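Serpin-12 (PDB 6CJ7) controls the prophenoloxidase activation system in the larval hemolymph of Manduca sexta, probably by inhibiting serine proteases as other serpins do. Local coordinates at residues Leu59-Arg64 and Gly291-Phe296; Leu252-Val257 and Leu360-Asp365; Thr214-Met219 and Leu238-Ser243; Ser39-Thr44 and Ser368-Phe373. One frame throughout, in Å; residues are numbered along the deposited sequence.

Contact 1: Leu59-Arg64 and Gly291-Phe296; sequences LDEITR and GVSSIF
Glu61 reaches from its helix into the start of the 3-10 turn at residues 293-296, where Ser294 grips one carboxylate oxygen twice. The backbone N-H of Ser294 meets the syn lone pair of Glu61 OE1, with N and OE1 3.0 Å apart and an angle of 157° at the hydrogen. The hydroxyl of the same residue comes from above the carboxylate plane, 62° out of it, and Ser294 OG donates to Glu61 OE1 over 2.7 Å. Both donors can reach the one oxygen because Ser294 OG sits between its own backbone N and carbonyl carbon (chi1 63°), close to the amide. A negative group here, at the amide end of the short turn, would probably be favoured electrostatically.

Water adds to the polar contacts, as does a weak bond between Ser294 OG and Thr58 OG1. Water 1 donates to Glu61 O at 2.7 Å and to Gly291 O at 2.8 Å, bridging two carbonyls that cannot bond to each other. Water 2 accepts from Ser293 N at 2.9 Å and gives a weak bond to Glu61 OE2.

Beneath this network lies an apolar pair: Ile62 CD1 touches Ile295 CG2 at 4.0 Å, the two side chains crossing at about a right angle. Separately, the methyl Val292 CG1 lies 3.9 Å from Glu61 O. The contact thus fastens helix 56-66 to the loop that follows helix 284-289. Val292 also rests on Leu287 of that helix and on Ala65, Ile295 pairs through its backbone with Val315, and Ile62 is backed by Gln51 at the end of helix 40-51.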
loop_
_atom_site.group_PDB
_atom_site.type_symbol
_atom_site.label_atom_id
_atom_site.label_comp_id
_atom_site.label_asym_id
_atom_site.label_seq_id
_atom_site.Cartn_x
_atom_site.Cartn_y
_atom_site.Cartn_z
ATOM N N LEU A 59 -6.577 7.921 21.520
ATOM C CA LEU A 59 -5.520 6.932 21.694
ATOM C C LEU A 59 -6.101 5.532 21.829
ATOM O O LEU A 59 -5.564 4.571 21.264
ATOM C CB LEU A 59 -4.685 7.298 22.923
ATOM C CG LEU A 59 -3.562 6.351 23.374
ATOM C CD1 LEU A 59 -2.483 6.206 22.276
ATOM C CD2 LEU A 59 -2.964 6.859 24.670
ATOM N N ASP A 60 -7.204 5.402 22.571
ATOM C CA ASP A 60 -7.847 4.106 22.768
ATOM C C ASP A 60 -8.315 3.523 21.436
ATOM O O ASP A 60 -8.050 2.353 21.131
ATOM C CB ASP A 60 -9.022 4.258 23.745
ATOM C CG ASP A 60 -9.843 2.981 23.883
ATOM O OD1 ASP A 60 -9.338 1.997 24.461
ATOM O OD2 ASP A 60 -11.006 2.962 23.423
ATOM N N GLU A 61 -8.993 4.343 20.619
ATOM C CA GLU A 61 -9.456 3.894 19.306
ATOM C C GLU A 61 -8.300 3.434 18.436
ATOM O O GLU A 61 -8.384 2.391 17.776
ATOM C CB GLU A 61 -10.224 5.018 18.595
ATOM C CG GLU A 61 -11.652 5.206 19.093
ATOM C CD GLU A 61 -12.506 6.123 18.207
ATOM O OE1 GLU A 61 -11.970 6.764 17.278
ATOM O OE2 GLU A 61 -13.730 6.201 18.452
ATOM N N ILE A 62 -7.226 4.225 18.385
ATOM C CA ILE A 62 -6.111 3.875 17.503
ATOM C C ILE A 62 -5.411 2.618 17.999
ATOM O O ILE A 62 -5.051 1.736 17.206
ATOM C CB ILE A 62 -5.135 5.052 17.389
ATOM C CG1 ILE A 62 -5.814 6.227 16.694
ATOM C CG2 ILE A 62 -3.869 4.636 16.624
ATOM C CD1 ILE A 62 -4.987 7.511 16.763
ATOM N N THR A 63 -5.199 2.517 19.312
ATOM C CA THR A 63 -4.527 1.341 19.861
ATOM C C THR A 63 -5.322 0.069 19.582
ATOM O O THR A 63 -4.751 -0.962 19.192
ATOM C CB THR A 63 -4.304 1.552 21.357
ATOM O OG1 THR A 63 -3.435 2.678 21.524
ATOM C CG2 THR A 63 -3.669 0.325 21.972
ATOM N N ARG A 64 -6.650 0.136 19.724
ATOM C CA ARG A 64 -7.486 -1.015 19.415
ATOM C C ARG A 64 -7.399 -1.377 17.940
ATOM O O ARG A 64 -7.386 -2.561 17.585
ATOM C CB ARG A 64 -8.938 -0.734 19.805
ATOM C CG ARG A 64 -9.141 -0.622 21.306
ATOM C CD ARG A 64 -10.531 -0.135 21.626
ATOM N NE ARG A 64 -10.768 -0.144 23.062
ATOM C CZ ARG A 64 -11.376 -1.137 23.689
ATOM N NH1 ARG A 64 -11.817 -2.185 22.993
ATOM N NH2 ARG A 64 -11.557 -1.070 25.002
ATOM N N GLY A 291 -13.396 2.190 12.946
ATOM C CA GLY A 291 -13.269 2.386 14.380
ATOM C C GLY A 291 -12.337 3.487 14.830
ATOM O O GLY A 291 -11.989 3.529 16.019
ATOM N N VAL A 292 -11.922 4.386 13.937
ATOM C CA VAL A 292 -11.029 5.465 14.349
ATOM C C VAL A 292 -11.640 6.810 13.979
ATOM O O VAL A 292 -10.922 7.772 13.684
ATOM C CB VAL A 292 -9.620 5.304 13.742
ATOM C CG1 VAL A 292 -8.942 4.052 14.293
ATOM C CG2 VAL A 292 -9.678 5.236 12.232
ATOM N N SER A 293 -12.973 6.899 14.024
ATOM C CA SER A 293 -13.647 8.122 13.602
ATOM C C SER A 293 -13.272 9.338 14.448
ATOM O O SER A 293 -13.399 10.471 13.967
ATOM C CB SER A 293 -15.166 7.907 13.625
ATOM O OG SER A 293 -15.630 7.694 14.947
ATOM N N SER A 294 -12.800 9.141 15.685
ATOM C CA SER A 294 -12.521 10.286 16.549
ATOM C C SER A 294 -11.474 11.218 15.953
ATOM O O SER A 294 -11.499 12.424 16.238
ATOM C CB SER A 294 -12.075 9.824 17.941
ATOM O OG SER A 294 -10.862 9.109 17.859
ATOM N N ILE A 295 -10.557 10.699 15.126
ATOM C CA ILE A 295 -9.456 11.532 14.645
ATOM C C ILE A 295 -9.929 12.671 13.758
ATOM O O ILE A 295 -9.201 13.655 13.597
ATOM C CB ILE A 295 -8.373 10.730 13.890
ATOM C CG1 ILE A 295 -8.907 10.227 12.545
ATOM C CG2 ILE A 295 -7.816 9.579 14.741
ATOM C CD1 ILE A 295 -7.860 9.437 11.772
ATOM N N PHE A 296 -11.126 12.561 13.151
ATOM C CA PHE A 296 -11.648 13.610 12.282
ATOM C C PHE A 296 -12.534 14.609 13.015
ATOM O O PHE A 296 -12.862 15.649 12.436
ATOM C CB PHE A 296 -12.438 12.992 11.115
ATOM C CG PHE A 296 -11.631 12.031 10.280
ATOM C CD1 PHE A 296 -10.683 12.502 9.389
ATOM C CD2 PHE A 296 -11.804 10.661 10.408
ATOM C CE1 PHE A 296 -9.924 11.627 8.628
ATOM C CE2 PHE A 296 -11.044 9.776 9.658
ATOM C CZ PHE A 296 -10.103 10.258 8.772
HETATM O O HOH W 1 -10.871 1.343 17.300
HETATM O O HOH W 2 -14.858 5.156 15.364
#

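Contact 2: Leu252-Val257 and Leu360-Asp365; sequences LSMEDV and LAILWD
Between Leu252 and Met254 in the chain, both of which touch the strand, Ser253 is the N-cap of helix 254-260: its OG accepts from Asp256 N at 3.0 Å. Asp256 OD2 answers by accepting from Ser253 N at 3.3 Å, on the anti side of the carboxylate, which completes a capping box. The box fixes the first turn of the helix, and the side chains turned to strand 360-365 are apolar.

Val257 spans two strand residues with its two methyls. With CG1 anti to the backbone N (chi1 176°), that methyl packs 3.7 Å from Trp364 CZ3, while Val257 CG2 meets Ile362 CD1 tip to tip at 3.8 Å. Met254, bent at both chi2 and chi3, brings its sulphur and terminal methyl to different neighbours: SD lies 4.2 Å from Trp364 CZ3 as the two side chains slide past each other, and CE approaches Ile362 CD1, also at 4.2 Å. Ile362 CD1 is therefore shared by valine, methionine and Leu252. Nearer the start of the strand segment, Leu252 CD2 touches Leu360 CD1.

Leu360, Ile362 and Trp364 all turn to the helix, as alternate residues of a strand do, and Pro15 and Leu261 also touch Trp364. All six touching residues are buried. Their side chains meet through carbon and sulphur, with the backbone Met254 O also near Trp364 CH2, implying a contact held by exclusion of water and close fit, while the capping bonds of Ser253 and Asp256 stay within the first turn.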
loop_
_atom_site.group_PDB
_atom_site.type_symbol
_atom_site.label_atom_id
_atom_site.label_comp_id
_atom_site.label_asym_id
_atom_site.label_seq_id
_atom_site.Cartn_x
_atom_site.Cartn_y
_atom_site.Cartn_z
ATOM N N LEU A 252 -8.432 -14.824 2.426
ATOM C CA LEU A 252 -6.979 -14.957 2.440
ATOM C C LEU A 252 -6.374 -14.156 3.587
ATOM O O LEU A 252 -6.466 -12.925 3.604
ATOM C CB LEU A 252 -6.406 -14.491 1.103
ATOM C CG LEU A 252 -4.898 -14.630 0.915
ATOM C CD1 LEU A 252 -4.508 -16.098 0.850
ATOM C CD2 LEU A 252 -4.448 -13.892 -0.341
ATOM N N SER A 253 -5.733 -14.846 4.528
ATOM C CA SER A 253 -5.043 -14.172 5.618
ATOM C C SER A 253 -3.591 -13.895 5.239
ATOM O O SER A 253 -3.012 -14.550 4.371
ATOM C CB SER A 253 -5.098 -15.003 6.899
ATOM O OG SER A 253 -4.210 -16.103 6.836
ATOM N N MET A 254 -3.002 -12.895 5.901
ATOM C CA MET A 254 -1.590 -12.616 5.669
ATOM C C MET A 254 -0.691 -13.674 6.299
ATOM O O MET A 254 0.462 -13.817 5.881
ATOM C CB MET A 254 -1.219 -11.224 6.189
ATOM C CG MET A 254 -1.795 -10.076 5.368
ATOM S SD MET A 254 -1.422 -10.172 3.595
ATOM C CE MET A 254 -3.022 -10.633 2.931
ATOM N N GLU A 255 -1.197 -14.425 7.281
ATOM C CA GLU A 255 -0.469 -15.594 7.755
ATOM C C GLU A 255 -0.393 -16.653 6.664
ATOM O O GLU A 255 0.645 -17.303 6.495
ATOM C CB GLU A 255 -1.133 -16.151 9.015
ATOM C CG GLU A 255 -1.010 -15.241 10.246
ATOM C CD GLU A 255 -1.845 -13.964 10.147
ATOM O OE1 GLU A 255 -2.921 -13.989 9.509
ATOM O OE2 GLU A 255 -1.416 -12.932 10.704
ATOM N N ASP A 256 -1.485 -16.834 5.911
ATOM C CA ASP A 256 -1.446 -17.693 4.730
ATOM C C ASP A 256 -0.406 -17.197 3.735
ATOM O O ASP A 256 0.407 -17.978 3.222
ATOM C CB ASP A 256 -2.818 -17.741 4.052
ATOM C CG ASP A 256 -3.856 -18.487 4.862
ATOM O OD1 ASP A 256 -3.512 -19.520 5.473
ATOM O OD2 ASP A 256 -5.024 -18.039 4.869
ATOM N N VAL A 257 -0.427 -15.896 3.444
ATOM C CA VAL A 257 0.503 -15.330 2.471
ATOM C C VAL A 257 1.944 -15.540 2.924
ATOM O O VAL A 257 2.801 -15.953 2.131
ATOM C CB VAL A 257 0.185 -13.840 2.231
ATOM C CG1 VAL A 257 1.213 -13.221 1.292
ATOM C CG2 VAL A 257 -1.208 -13.697 1.629
ATOM N N LEU A 360 -5.143 -11.532 -7.707
ATOM C CA LEU A 360 -4.604 -10.710 -6.631
ATOM C C LEU A 360 -3.089 -10.669 -6.746
ATOM O O LEU A 360 -2.453 -11.696 -7.003
ATOM C CB LEU A 360 -4.955 -11.286 -5.264
ATOM C CG LEU A 360 -6.404 -11.366 -4.831
ATOM C CD1 LEU A 360 -6.414 -11.830 -3.379
ATOM C CD2 LEU A 360 -7.079 -9.995 -4.976
ATOM N N ALA A 361 -2.505 -9.493 -6.545
ATOM C CA ALA A 361 -1.056 -9.370 -6.489
ATOM C C ALA A 361 -0.672 -8.683 -5.190
ATOM O O ALA A 361 -1.266 -7.671 -4.817
ATOM C CB ALA A 361 -0.513 -8.587 -7.692
ATOM N N ILE A 362 0.336 -9.224 -4.509
ATOM C CA ILE A 362 0.782 -8.697 -3.227
ATOM C C ILE A 362 2.275 -8.465 -3.336
ATOM O O ILE A 362 3.019 -9.382 -3.690
ATOM C CB ILE A 362 0.462 -9.657 -2.071
ATOM C CG1 ILE A 362 -1.052 -9.839 -1.950
ATOM C CG2 ILE A 362 1.041 -9.127 -0.746
ATOM C CD1 ILE A 362 -1.473 -10.853 -0.916
ATOM N N LEU A 363 2.710 -7.235 -3.083
ATOM C CA LEU A 363 4.133 -6.946 -2.999
ATOM C C LEU A 363 4.572 -7.173 -1.562
ATOM O O LEU A 363 4.055 -6.528 -0.643
ATOM C CB LEU A 363 4.441 -5.522 -3.455
ATOM C CG LEU A 363 5.946 -5.220 -3.392
ATOM C CD1 LEU A 363 6.687 -5.951 -4.523
ATOM C CD2 LEU A 363 6.194 -3.710 -3.431
ATOM N N TRP A 364 5.508 -8.102 -1.370
ATOM C CA TRP A 364 5.892 -8.579 -0.053
ATOM C C TRP A 364 7.314 -8.127 0.247
ATOM O O TRP A 364 8.206 -8.277 -0.598
ATOM C CB TRP A 364 5.787 -10.110 -0.010
ATOM C CG TRP A 364 5.884 -10.728 1.350
ATOM C CD1 TRP A 364 6.980 -11.343 1.914
ATOM C CD2 TRP A 364 4.830 -10.838 2.306
ATOM N NE1 TRP A 364 6.665 -11.807 3.169
ATOM C CE2 TRP A 364 5.349 -11.508 3.433
ATOM C CE3 TRP A 364 3.490 -10.422 2.322
ATOM C CZ2 TRP A 364 4.573 -11.776 4.565
ATOM C CZ3 TRP A 364 2.726 -10.694 3.450
ATOM C CH2 TRP A 364 3.264 -11.357 4.544
ATOM N N ASP A 365 7.514 -7.554 1.434
ATOM C CA ASP A 365 8.853 -7.278 1.949
ATOM C C ASP A 365 9.376 -8.560 2.592
ATOM O O ASP A 365 8.840 -9.021 3.606
ATOM C CB ASP A 365 8.806 -6.103 2.928
ATOM C CG ASP A 365 10.196 -5.624 3.340
ATOM O OD1 ASP A 365 11.049 -6.466 3.733
ATOM O OD2 ASP A 365 10.453 -4.401 3.262
#

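Contact 3: Thr214-Met219 and Leu238-Ser243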
loop_
_atom_site.group_PDB
_atom_site.type_symbol
_atom_site.label_atom_id
_atom_site.label_comp_id
_atom_site.label_asym_id
_atom_site.label_seq_id
_atom_site.Cartn_x
_atom_site.Cartn_y
_atom_site.Cartn_z
ATOM N N THR A 214 -0.772 -24.754 -4.793
ATOM C CA THR A 214 -2.209 -24.518 -4.759
ATOM C C THR A 214 -2.629 -24.436 -3.303
ATOM O O THR A 214 -2.422 -25.388 -2.543
ATOM C CB THR A 214 -2.981 -25.629 -5.474
ATOM O OG1 THR A 214 -2.511 -25.751 -6.824
ATOM C CG2 THR A 214 -4.467 -25.312 -5.487
ATOM N N HIS A 215 -3.213 -23.306 -2.915
ATOM C CA HIS A 215 -3.724 -23.126 -1.558
ATOM C C HIS A 215 -5.187 -23.551 -1.550
ATOM O O HIS A 215 -6.070 -22.782 -1.938
ATOM C CB HIS A 215 -3.554 -21.682 -1.105
ATOM C CG HIS A 215 -3.703 -21.495 0.373
ATOM N ND1 HIS A 215 -2.974 -22.223 1.290
ATOM C CD2 HIS A 215 -4.499 -20.671 1.094
ATOM C CE1 HIS A 215 -3.309 -21.850 2.511
ATOM N NE2 HIS A 215 -4.237 -20.912 2.420
ATOM N N LYS A 216 -5.449 -24.783 -1.111
ATOM C CA LYS A 216 -6.821 -25.283 -1.131
ATOM C C LYS A 216 -7.763 -24.530 -0.200
ATOM O O LYS A 216 -8.910 -24.278 -0.611
ATOM C CB LYS A 216 -6.853 -26.788 -0.828
ATOM C CG LYS A 216 -6.430 -27.667 -1.998
ATOM C CD LYS A 216 -7.292 -27.467 -3.258
ATOM C CE LYS A 216 -8.787 -27.328 -2.967
ATOM N NZ LYS A 216 -9.518 -26.765 -4.139
ATOM N N PRO A 217 -7.383 -24.154 1.028
ATOM C CA PRO A 217 -8.275 -23.293 1.827
ATOM C C PRO A 217 -8.673 -22.006 1.122
ATOM O O PRO A 217 -9.661 -21.377 1.529
ATOM C CB PRO A 217 -7.459 -23.008 3.099
ATOM C CG PRO A 217 -6.106 -23.604 2.873
ATOM C CD PRO A 217 -6.261 -24.658 1.838
ATOM N N ALA A 218 -7.953 -21.597 0.079
ATOM C CA ALA A 218 -8.296 -20.418 -0.699
ATOM C C ALA A 218 -8.820 -20.740 -2.090
ATOM O O ALA A 218 -9.273 -19.822 -2.784
ATOM C CB ALA A 218 -7.076 -19.489 -0.824
ATOM N N MET A 219 -8.776 -22.004 -2.511
ATOM C CA MET A 219 -9.173 -22.427 -3.855
ATOM C C MET A 219 -8.471 -21.587 -4.924
ATOM O O MET A 219 -9.103 -20.956 -5.778
ATOM C CB MET A 219 -10.692 -22.365 -4.033
ATOM C CG MET A 219 -11.492 -23.146 -3.003
ATOM S SD MET A 219 -13.149 -23.549 -3.610
ATOM C CE MET A 219 -14.089 -22.107 -3.087
ATOM N N LEU A 238 -4.291 -16.653 -7.876
ATOM C CA LEU A 238 -5.216 -16.764 -8.989
ATOM C C LEU A 238 -6.352 -17.706 -8.602
ATOM O O LEU A 238 -6.098 -18.890 -8.334
ATOM C CB LEU A 238 -4.476 -17.286 -10.215
ATOM C CG LEU A 238 -5.192 -17.453 -11.544
ATOM C CD1 LEU A 238 -5.659 -16.129 -12.091
ATOM C CD2 LEU A 238 -4.254 -18.141 -12.539
ATOM N N PRO A 239 -7.608 -17.250 -8.563
ATOM C CA PRO A 239 -8.702 -18.143 -8.184
ATOM C C PRO A 239 -8.849 -19.265 -9.190
ATOM O O PRO A 239 -8.634 -19.096 -10.389
ATOM C CB PRO A 239 -9.934 -17.224 -8.191
ATOM C CG PRO A 239 -9.424 -15.854 -8.247
ATOM C CD PRO A 239 -8.069 -15.889 -8.901
ATOM N N LEU A 240 -9.205 -20.437 -8.679
ATOM C CA LEU A 240 -9.567 -21.523 -9.563
ATOM C C LEU A 240 -10.940 -21.255 -10.181
ATOM O O LEU A 240 -11.682 -20.365 -9.754
ATOM C CB LEU A 240 -9.563 -22.860 -8.813
ATOM C CG LEU A 240 -8.275 -23.135 -8.032
ATOM C CD1 LEU A 240 -8.416 -24.393 -7.189
ATOM C CD2 LEU A 240 -7.084 -23.236 -8.971
ATOM N N LYS A 241 -11.272 -22.048 -11.211
ATOM C CA LYS A 241 -12.534 -21.876 -11.926
ATOM C C LYS A 241 -13.729 -21.863 -10.984
ATOM O O LYS A 241 -14.702 -21.142 -11.226
ATOM C CB LYS A 241 -12.689 -22.993 -12.958
ATOM C CG LYS A 241 -12.312 -24.382 -12.427
ATOM C CD LYS A 241 -12.880 -25.498 -13.301
ATOM C CE LYS A 241 -12.282 -26.855 -12.949
ATOM N NZ LYS A 241 -12.993 -27.563 -11.854
ATOM N N SER A 242 -13.668 -22.640 -9.901
ATOM C CA SER A 242 -14.767 -22.777 -8.954
ATOM C C SER A 242 -14.956 -21.556 -8.065
ATOM O O SER A 242 -15.908 -21.538 -7.276
ATOM C CB SER A 242 -14.535 -24.009 -8.077
ATOM O OG SER A 242 -13.280 -23.928 -7.418
ATOM N N SER A 243 -14.097 -20.545 -8.160
ATOM C CA SER A 243 -14.144 -19.430 -7.226
ATOM C C SER A 243 -13.993 -18.124 -7.998
ATOM O O SER A 243 -13.989 -18.099 -9.232
ATOM C CB SER A 243 -13.064 -19.583 -6.148
ATOM O OG SER A 243 -13.214 -18.595 -5.146
#
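Met219 takes a left-handed backbone conformation that points its carbonyl at the end of strand 232-239, while Leu240 CG lies anti to its own carbonyl carbon (chi1 -51°) and leans over the Met219 carbonyl. Leu240 N donates to Met219 O over 2.9 Å in a nearly straight bond, 174° at the hydrogen. The leucine side chain then covers the acceptor group: Leu240 CG is 3.2 Å from Met219 O, and Leu240 CD1 is 3.6 Å from Met219 C.

The methionine chain crosses to the turn beyond. Met219 SD comes 3.8 Å from Ser242 OG, and the bend at chi3 (-89°) sets Met219 CE against Ser243 CB at 4.1 Å. Those serines are placed by a type I turn from Leu240 to Ser243, closed by Ser243 N to Leu240 O at 2.9 Å. Lys216, also from segment 214-219, crosses Leu240 at about a right angle and lays NZ 4.0 Å from Leu240 CD1, a van der Waals contact with the methyl.

Ala218 and Pro239 rest on Leu248 of helix 245-251, so the inner side of the contact is covered while much of the rest is exposed. Leu238 bonds to Lys221 through the backbone, and Met219 with Leu240 continues that antiparallel register by one more bond. The arrangement is that of the open end of a beta hairpin, formed by strands 220-226 and 232-239 in sheet B of the serpin fold.

Contact 4: Ser39-Thr44 and Ser368-Phe373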
loop_
_atom_site.group_PDB
_atom_site.type_symbol
_atom_site.label_atom_id
_atom_site.label_comp_id
_atom_site.label_asym_id
_atom_site.label_seq_id
_atom_site.Cartn_x
_atom_site.Cartn_y
_atom_site.Cartn_z
ATOM N N SER A 39 -1.575 0.433 -0.158
ATOM C CA SER A 39 -0.463 -0.089 0.635
ATOM C C SER A 39 -0.886 -0.303 2.079
ATOM O O SER A 39 -1.096 0.683 2.797
ATOM C CB SER A 39 0.723 0.867 0.588
ATOM O OG SER A 39 1.735 0.425 1.509
ATOM N N PRO A 40 -1.004 -1.545 2.567
ATOM C CA PRO A 40 -1.246 -1.731 4.009
ATOM C C PRO A 40 -0.180 -1.081 4.865
ATOM O O PRO A 40 -0.486 -0.585 5.961
ATOM C CB PRO A 40 -1.259 -3.258 4.174
ATOM C CG PRO A 40 -1.683 -3.759 2.803
ATOM C CD PRO A 40 -0.997 -2.824 1.836
ATOM N N PHE A 41 1.064 -1.050 4.379
ATOM C CA PHE A 41 2.147 -0.372 5.087
ATOM C C PHE A 41 1.848 1.119 5.269
ATOM O O PHE A 41 1.873 1.634 6.399
ATOM C CB PHE A 41 3.459 -0.619 4.324
ATOM C CG PHE A 41 4.631 0.146 4.840
ATOM C CD1 PHE A 41 5.170 -0.144 6.085
ATOM C CD2 PHE A 41 5.206 1.149 4.084
ATOM C CE1 PHE A 41 6.260 0.565 6.571
ATOM C CE2 PHE A 41 6.299 1.859 4.558
ATOM C CZ PHE A 41 6.827 1.562 5.801
ATOM N N SER A 42 1.523 1.821 4.176
ATOM C CA SER A 42 1.279 3.260 4.261
ATOM C C SER A 42 0.074 3.570 5.133
ATOM O O SER A 42 0.072 4.561 5.867
ATOM C CB SER A 42 1.038 3.859 2.871
ATOM O OG SER A 42 2.082 3.586 1.975
ATOM N N ILE A 43 -0.977 2.761 5.029
ATOM C CA ILE A 43 -2.183 3.037 5.807
ATOM C C ILE A 43 -1.915 2.817 7.290
ATOM O O ILE A 43 -2.391 3.579 8.140
ATOM C CB ILE A 43 -3.354 2.177 5.295
ATOM C CG1 ILE A 43 -3.699 2.569 3.865
ATOM C CG2 ILE A 43 -4.560 2.311 6.219
ATOM C CD1 ILE A 43 -4.661 1.616 3.173
ATOM N N THR A 44 -1.139 1.783 7.628
ATOM C CA THR A 44 -0.782 1.553 9.025
ATOM C C THR A 44 0.136 2.657 9.545
ATOM O O THR A 44 -0.040 3.131 10.677
ATOM C CB THR A 44 -0.130 0.169 9.178
ATOM O OG1 THR A 44 -1.003 -0.837 8.648
ATOM C CG2 THR A 44 0.123 -0.148 10.649
ATOM N N SER A 368 11.033 -8.015 6.283
ATOM C CA SER A 368 10.149 -7.616 7.373
ATOM C C SER A 368 8.840 -8.400 7.410
ATOM O O SER A 368 8.087 -8.266 8.382
ATOM C CB SER A 368 9.853 -6.114 7.286
ATOM O OG SER A 368 11.004 -5.365 7.648
ATOM N N SER A 369 8.560 -9.207 6.382
ATOM C CA SER A 369 7.389 -10.085 6.338
ATOM C C SER A 369 6.089 -9.298 6.461
ATOM O O SER A 369 5.231 -9.608 7.290
ATOM C CB SER A 369 7.460 -11.161 7.421
ATOM O OG SER A 369 8.588 -11.995 7.222
ATOM N N ILE A 370 5.943 -8.288 5.606
ATOM C CA ILE A 370 4.725 -7.470 5.571
ATOM C C ILE A 370 4.326 -7.216 4.126
ATOM O O ILE A 370 5.161 -7.200 3.212
ATOM C CB ILE A 370 4.907 -6.122 6.297
ATOM C CG1 ILE A 370 6.079 -5.333 5.718
ATOM C CG2 ILE A 370 5.072 -6.310 7.799
ATOM C CD1 ILE A 370 6.021 -3.859 6.086
ATOM N N PRO A 371 3.024 -7.030 3.891
ATOM C CA PRO A 371 2.538 -6.649 2.556
ATOM C C PRO A 371 2.652 -5.147 2.343
ATOM O O PRO A 371 1.934 -4.353 2.962
ATOM C CB PRO A 371 1.075 -7.116 2.577
ATOM C CG PRO A 371 0.684 -6.976 4.032
ATOM C CD PRO A 371 1.923 -7.352 4.816
ATOM N N LEU A 372 3.562 -4.753 1.461
ATOM C CA LEU A 372 3.755 -3.351 1.121
ATOM C C LEU A 372 2.707 -2.845 0.146
ATOM O O LEU A 372 2.454 -1.643 0.111
ATOM C CB LEU A 372 5.133 -3.128 0.498
ATOM C CG LEU A 372 6.313 -3.433 1.423
ATOM C CD1 LEU A 372 7.626 -3.246 0.672
ATOM C CD2 LEU A 372 6.261 -2.515 2.630
ATOM N N PHE A 373 2.139 -3.726 -0.673
ATOM C CA PHE A 373 1.159 -3.339 -1.678
ATOM C C PHE A 373 0.191 -4.501 -1.832
ATOM O O PHE A 373 0.609 -5.668 -1.836
ATOM C CB PHE A 373 1.872 -3.039 -3.016
ATOM C CG PHE A 373 1.244 -1.992 -3.862
ATOM C CD1 PHE A 373 0.200 -2.310 -4.716
ATOM C CD2 PHE A 373 1.768 -0.713 -3.903
ATOM C CE1 PHE A 373 -0.363 -1.341 -5.542
ATOM C CE2 PHE A 373 1.228 0.248 -4.713
ATOM C CZ PHE A 373 0.153 -0.060 -5.540
#
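The N-cap of helix 40-51 meets the corner of strand 370-377 in the centre of the serpin body. Ser39 OG, anti to its backbone N (chi1 173°), donates to Leu372 O over a short 2.6 Å and accepts from Ser42 N at 3.0 Å, so one hydroxyl caps the helix and ties it to the strand. The donor stands 28° out of the plane of the Leu372 carbonyl.

Pro40 follows at once and sets its ring against the Pro371 carbonyl: Pro40 CD is 3.5 Å from Pro371 O, a buried oxygen that has no polar partner in the model. The two proline rings touch through Pro40 CG and Pro371 CG. Phe41 and Leu372 lie side by side, pointing the same way, with Leu372 CD2 3.8 Å from Phe41 CB, and Ile370 CD1 reaches Phe41 CD1 at the same distance.

Phe41 continues onto Phe77 and Val80 of helix 70-85. Leu372 and Phe373 both face Leu363, a classic beta bulge at the corner. His320 of strand 317-326 bonds to Ser39 N, and a serine-capped helix start bonded to a histidine of that strand is consistent with the shutter region of serpins.

In the fold
Contacts 2 and 4 form the buried heart of the set, whereas contacts 1 and 3 lie toward the periphery, their centres about 20 and 24 Å from the centre of the chain. Strands 359-365 and 370-377 are adjacent, and Leu363 probably bonds through its backbone to Leu372 and Phe373, which makes contacts 2 and 4 direct neighbours. Contact 3 reaches the same sheet through strand 232-239 and touches contact 2 where His215 packs against Asp256. Contacts 1 and 4 engage successive helices, 56-66 and 40-51, without touching. Chemistry follows place: contact 2 is largely apolar, contact 4 adds a single serine tether, contact 3 relies on one backbone bond, and contact 1 combines a carboxylate with bridging water.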